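Local coordinates for arylesterase (Sulfolobus solfataricus, PDB 5L2P) that hydrolyses aromatic esters, p-nitrophenyl esters of fatty acids and aryl dialkyl phosphates such as paraoxon, as a serine esterase of the GDXG family, at the interface of chains A and B and the interface of chains A and C. Sequence-based numbering; all coordinates share one arbitrary frame. Chains: chain A/B/C, Arylesterase.

Contact 1: the interface of chains A and B. Residues chain A 272, 274, 296, 300; chain B 276, 289, 292, 296.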
loop_
_atom_site.group_PDB
_atom_site.type_symbol
_atom_site.label_atom_id
_atom_site.label_comp_id
_atom_site.label_asym_id
_atom_site.label_seq_id
_atom_site.Cartn_x
_atom_site.Cartn_y
_atom_site.Cartn_z
ATOM N N LEU A 272 3.179 19.350 8.273
ATOM C CA LEU A 272 1.936 18.614 8.235
ATOM C C LEU A 272 1.795 18.075 6.827
ATOM O O LEU A 272 2.103 18.702 5.868
ATOM C CB LEU A 272 0.780 19.514 8.615
ATOM C CG LEU A 272 -0.575 18.853 8.679
ATOM C CD1 LEU A 272 -0.707 17.957 9.898
ATOM C CD2 LEU A 272 -1.667 19.938 8.678
ATOM N N PHE A 274 -0.992 15.550 4.727
ATOM C CA PHE A 274 -2.179 14.704 4.756
ATOM C C PHE A 274 -2.573 14.338 3.365
ATOM O O PHE A 274 -2.220 15.026 2.438
ATOM C CB PHE A 274 -3.350 15.319 5.545
ATOM C CG PHE A 274 -3.786 16.646 5.054
ATOM C CD1 PHE A 274 -3.194 17.798 5.520
ATOM C CD2 PHE A 274 -4.841 16.743 4.150
ATOM C CE1 PHE A 274 -3.597 19.028 5.057
ATOM C CE2 PHE A 274 -5.263 17.958 3.678
ATOM C CZ PHE A 274 -4.638 19.106 4.118
ATOM N N MET A 296 -9.318 24.625 4.898
ATOM C CA MET A 296 -8.412 24.014 5.919
ATOM C C MET A 296 -7.023 24.667 5.917
ATOM O O MET A 296 -6.464 25.033 6.972
ATOM C CB MET A 296 -8.249 22.501 5.685
ATOM C CG MET A 296 -9.502 21.733 6.000
ATOM S SD MET A 296 -9.319 19.952 5.999
ATOM C CE MET A 296 -8.956 19.658 4.297
ATOM N N LEU A 300 -4.995 27.122 8.853
ATOM C CA LEU A 300 -3.644 26.870 9.333
ATOM C C LEU A 300 -2.704 28.013 9.073
ATOM O O LEU A 300 -1.922 28.368 9.940
ATOM C CB LEU A 300 -3.075 25.595 8.703
ATOM C CG LEU A 300 -3.786 24.304 9.135
ATOM C CD1 LEU A 300 -3.228 23.135 8.328
ATOM C CD2 LEU A 300 -3.633 24.071 10.631
ATOM N N VAL B 276 -3.647 11.556 7.932
ATOM C CA VAL B 276 -2.505 12.355 8.395
ATOM C C VAL B 276 -1.251 11.481 8.357
ATOM O O VAL B 276 -1.156 10.482 9.066
ATOM C CB VAL B 276 -2.750 12.848 9.814
ATOM C CG1 VAL B 276 -1.537 13.586 10.350
ATOM C CG2 VAL B 276 -4.009 13.727 9.838
ATOM N N THR B 289 0.734 18.601 15.627
ATOM C CA THR B 289 -0.135 17.986 14.626
ATOM C C THR B 289 -1.548 17.831 15.134
ATOM O O THR B 289 -2.528 18.066 14.414
ATOM C CB THR B 289 0.364 16.615 14.203
ATOM O OG1 THR B 289 1.674 16.754 13.703
ATOM C CG2 THR B 289 -0.500 16.006 13.064
ATOM N N GLN B 292 -3.227 21.183 14.884
ATOM C CA GLN B 292 -3.530 21.531 13.506
ATOM C C GLN B 292 -4.714 20.748 12.917
ATOM O O GLN B 292 -5.547 21.321 12.203
ATOM C CB GLN B 292 -2.289 21.388 12.637
ATOM C CG GLN B 292 -1.305 22.513 12.870
ATOM C CD GLN B 292 -0.047 22.383 12.031
ATOM O OE1 GLN B 292 0.596 21.343 11.987
ATOM N NE2 GLN B 292 0.343 23.460 11.418
ATOM N N MET B 296 -8.252 22.383 11.666
ATOM C CA MET B 296 -8.810 22.111 10.354
ATOM C C MET B 296 -10.248 21.613 10.461
ATOM O O MET B 296 -11.110 22.078 9.715
ATOM C CB MET B 296 -7.943 21.103 9.624
ATOM C CG MET B 296 -6.624 21.701 9.152
ATOM S SD MET B 296 -5.695 20.536 8.134
ATOM C CE MET B 296 -5.504 19.074 9.168
#

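Contact 2: the interface of chains A and C. Residues chain A 1-2, 198, 249-250; chain C 193, 196-198.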
loop_
_atom_site.group_PDB
_atom_site.type_symbol
_atom_site.label_atom_id
_atom_site.label_comp_id
_atom_site.label_asym_id
_atom_site.label_seq_id
_atom_site.Cartn_x
_atom_site.Cartn_y
_atom_site.Cartn_z
ATOM N N MET A 1 -12.838 1.788 -9.723
ATOM C CA MET A 1 -12.141 2.069 -8.414
ATOM C C MET A 1 -13.038 2.848 -7.458
ATOM O O MET A 1 -14.044 3.430 -7.889
ATOM C CB MET A 1 -10.822 2.827 -8.642
ATOM C CG MET A 1 -9.722 1.937 -9.211
ATOM S SD MET A 1 -9.105 0.652 -8.111
ATOM C CE MET A 1 -7.970 1.680 -7.203
ATOM N N PRO A 2 -12.699 2.841 -6.146
ATOM C CA PRO A 2 -13.546 3.488 -5.152
ATOM C C PRO A 2 -13.291 4.999 -5.050
ATOM O O PRO A 2 -12.650 5.466 -4.122
ATOM C CB PRO A 2 -13.178 2.758 -3.867
ATOM C CG PRO A 2 -11.757 2.448 -4.035
ATOM C CD PRO A 2 -11.569 2.143 -5.501
ATOM N N TYR A 198 -2.086 4.845 -11.240
ATOM C CA TYR A 198 -3.040 5.925 -11.573
ATOM C C TYR A 198 -2.490 6.889 -12.611
ATOM O O TYR A 198 -2.901 8.048 -12.649
ATOM C CB TYR A 198 -3.409 6.697 -10.326
ATOM C CG TYR A 198 -3.687 5.826 -9.131
ATOM C CD1 TYR A 198 -4.632 4.807 -9.187
ATOM C CD2 TYR A 198 -3.012 6.025 -7.950
ATOM C CE1 TYR A 198 -4.872 3.986 -8.097
ATOM C CE2 TYR A 198 -3.248 5.219 -6.858
ATOM C CZ TYR A 198 -4.171 4.195 -6.936
ATOM O OH TYR A 198 -4.466 3.394 -5.846
ATOM N N GLU A 249 -5.341 10.561 -2.977
ATOM C CA GLU A 249 -5.169 9.108 -3.025
ATOM C C GLU A 249 -4.999 8.518 -4.419
ATOM O O GLU A 249 -4.129 7.653 -4.646
ATOM C CB GLU A 249 -6.335 8.428 -2.291
ATOM C CG GLU A 249 -6.280 6.924 -2.207
ATOM C CD GLU A 249 -7.474 6.358 -1.496
ATOM O OE1 GLU A 249 -8.423 7.159 -1.269
ATOM O OE2 GLU A 249 -7.462 5.124 -1.137
ATOM N N TYR A 250 -5.811 8.951 -5.365
ATOM C CA TYR A 250 -5.763 8.364 -6.727
ATOM C C TYR A 250 -5.120 9.332 -7.724
ATOM O O TYR A 250 -5.629 9.581 -8.806
ATOM C CB TYR A 250 -7.171 7.944 -7.140
ATOM C CG TYR A 250 -7.668 6.839 -6.250
ATOM C CD1 TYR A 250 -7.102 5.563 -6.296
ATOM C CD2 TYR A 250 -8.651 7.086 -5.317
ATOM C CE1 TYR A 250 -7.532 4.570 -5.445
ATOM C CE2 TYR A 250 -9.100 6.085 -4.479
ATOM C CZ TYR A 250 -8.531 4.830 -4.554
ATOM O OH TYR A 250 -8.928 3.822 -3.732
ATOM N N LYS C 193 -7.707 -2.802 2.126
ATOM C CA LYS C 193 -7.591 -2.046 0.915
ATOM C C LYS C 193 -7.995 -2.878 -0.302
ATOM O O LYS C 193 -8.713 -2.404 -1.189
ATOM C CB LYS C 193 -6.160 -1.541 0.700
ATOM C CG LYS C 193 -5.752 -0.390 1.567
ATOM C CD LYS C 193 -6.489 0.916 1.277
ATOM C CE LYS C 193 -6.510 1.778 2.539
ATOM N NZ LYS C 193 -6.725 3.174 2.124
ATOM N N ASN C 196 -11.907 -3.379 -0.598
ATOM C CA ASN C 196 -12.647 -2.214 -0.971
ATOM C C ASN C 196 -12.293 -1.683 -2.372
ATOM O O ASN C 196 -13.127 -1.079 -3.004
ATOM C CB ASN C 196 -12.429 -1.137 0.078
ATOM C CG ASN C 196 -13.171 -1.433 1.370
ATOM O OD1 ASN C 196 -14.408 -1.313 1.418
ATOM N ND2 ASN C 196 -12.423 -1.814 2.436
ATOM N N ARG C 197 -11.066 -1.905 -2.830
ATOM C CA ARG C 197 -10.621 -1.428 -4.101
ATOM C C ARG C 197 -10.950 -2.342 -5.271
ATOM O O ARG C 197 -11.194 -1.865 -6.392
ATOM C CB ARG C 197 -9.120 -1.176 -4.086
ATOM C CG ARG C 197 -8.795 0.084 -3.341
ATOM C CD ARG C 197 -7.315 0.321 -3.389
ATOM N NE ARG C 197 -6.972 1.547 -2.672
ATOM C CZ ARG C 197 -5.739 1.960 -2.454
ATOM N NH1 ARG C 197 -4.738 1.245 -2.900
ATOM N NH2 ARG C 197 -5.534 3.119 -1.848
ATOM N N TYR C 198 -10.968 -3.640 -5.028
ATOM C CA TYR C 198 -11.082 -4.581 -6.134
ATOM C C TYR C 198 -12.276 -5.511 -6.028
ATOM O O TYR C 198 -12.272 -6.562 -6.674
ATOM C CB TYR C 198 -9.818 -5.396 -6.211
ATOM C CG TYR C 198 -8.563 -4.565 -6.102
ATOM C CD1 TYR C 198 -8.324 -3.531 -6.990
ATOM C CD2 TYR C 198 -7.612 -4.816 -5.116
ATOM C CE1 TYR C 198 -7.177 -2.764 -6.910
ATOM C CE2 TYR C 198 -6.468 -4.052 -5.029
ATOM C CZ TYR C 198 -6.255 -3.043 -5.933
ATOM O OH TYR C 198 -5.132 -2.281 -5.836
#

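Contact 1: the interface of chains A and B
B:Met296, on helix 287-304 of chain B, pushes its side chain among A:Leu300, A:Leu272, A:Phe274 and A:Met296, and this is the tightly packed part of a two-fold interface built from strand 271-276 and the C-terminal helix of each chain. Its thioether sulfur SD lies 3.6 Å from the methyl CD1 of A:Leu300 and 4.0 Å from CE1 on the ring of A:Phe274. The chain bends at its last torsion (chi3 -56°), which turns the methyl CE toward A:Leu272, where it meets CD2 tip to tip. Methionine suits this place because its flexible, polarisable chain can follow two leucines and an aromatic ring at once. The two Met296 side chains cross at about a right angle, CB of A:Met296 being 3.9 Å from CG of B:Met296. B:Gln292 adds its aliphatic part to this core, crossing A:Leu300 with CG 3.6 Å from CD2. Its extended chain carries the amide alongside A:Leu272, OE1 3.8 Å from CB; a glutamine can thus pack against leucine and still bear a polar end.

Toward B:Val276 and B:Thr289 the contact is looser, each burying only about 10 Å². The strands 271-276 of the two chains also pair antiparallel, A:Phe274 with B:Val276, but CB of A:Phe274 stays 4.2 Å from CA of B:Val276. B:Thr289 contributes one methyl, CG2, which touches CD1 of A:Leu272 at 3.7 Å.

Contact 2: the interface of chains A and C
C:Arg197, on the short helix 193-198 of one copy of this alpha/beta-hydrolase-fold enzyme, reaches across to A:Glu249, A:Tyr250 and the N-terminal residues of another, in an interface that may be crystal packing. Its NH2 donates a hydrogen bond of 2.9 Å to the carboxylate oxygen OE2 of A:Glu249, nearly straight at 164° and strengthened as a salt bridge. The oxygen lies almost in the guanidinium plane and accepts through its anti lone pair, on the side away from OE1; the two planes are 49° apart, which does not match a flat, two-pronged pair. The NE group makes a weak, bent hydrogen bond to the phenol OH of A:Tyr250 at 3.2 Å. Arginine fits because its chain, extended from CG to NE (chi2 -178°, chi3 180°), carries the guanidinium to A:Glu249 and offers donors in several directions. Replacing C:Arg197 by alanine would probably cost A:Glu249 OE2 its hydrogen-bonding guanidinium, leaving the more distant C:Lys193, and open a gap beside the A:Pro2 ring.

The arginine's aliphatic stem has its own support: CG rests 3.9 Å from CG of A:Pro2, a compact ring suited to such a surface. A:Met1 crosses the stem obliquely, its SD 3.7 Å from the backbone oxygen O of C:Arg197.

The guanidinium is also flanked on both faces, each time toward the rim. On one side lies CD of C:Lys193, whose NZ forms a longer salt bridge, 3.9 Å, to OE2 of A:Glu249; the two cations share this carboxylate and would probably help keep it ionised. On the opposite face stands the phenol OH of A:Tyr198, its ring nearly perpendicular to the guanidinium. Farther out, CG of A:Glu249 lies over one face of the A:Tyr250 ring, toward the rim, and CD1 of A:Tyr198 meets that ring at its edge. On the donor side, CB of C:Arg197 sits over the centre of the C:Tyr198 ring, bracing the base of the arginine.

Contact 1 and contact 2 lie about 24 Å apart and share no residue, so chain A meets two partners through separate surfaces: strand 271-276 with the C-terminal helix in contact 1, and the N-terminus, A:Tyr198 and the A:Glu249–A:Tyr250 stretch in contact 2. Both belong to two-fold interfaces that together could build the deposited tetramer. The enzyme is a monomer, however, so this assembly may reflect crystal packing. Contact 2 is centred about 10 Å from the catalytic A:Asp251, next in sequence to A:Tyr250, whereas contact 1 is about 18 Å from both A:Ser156 and A:Asp251.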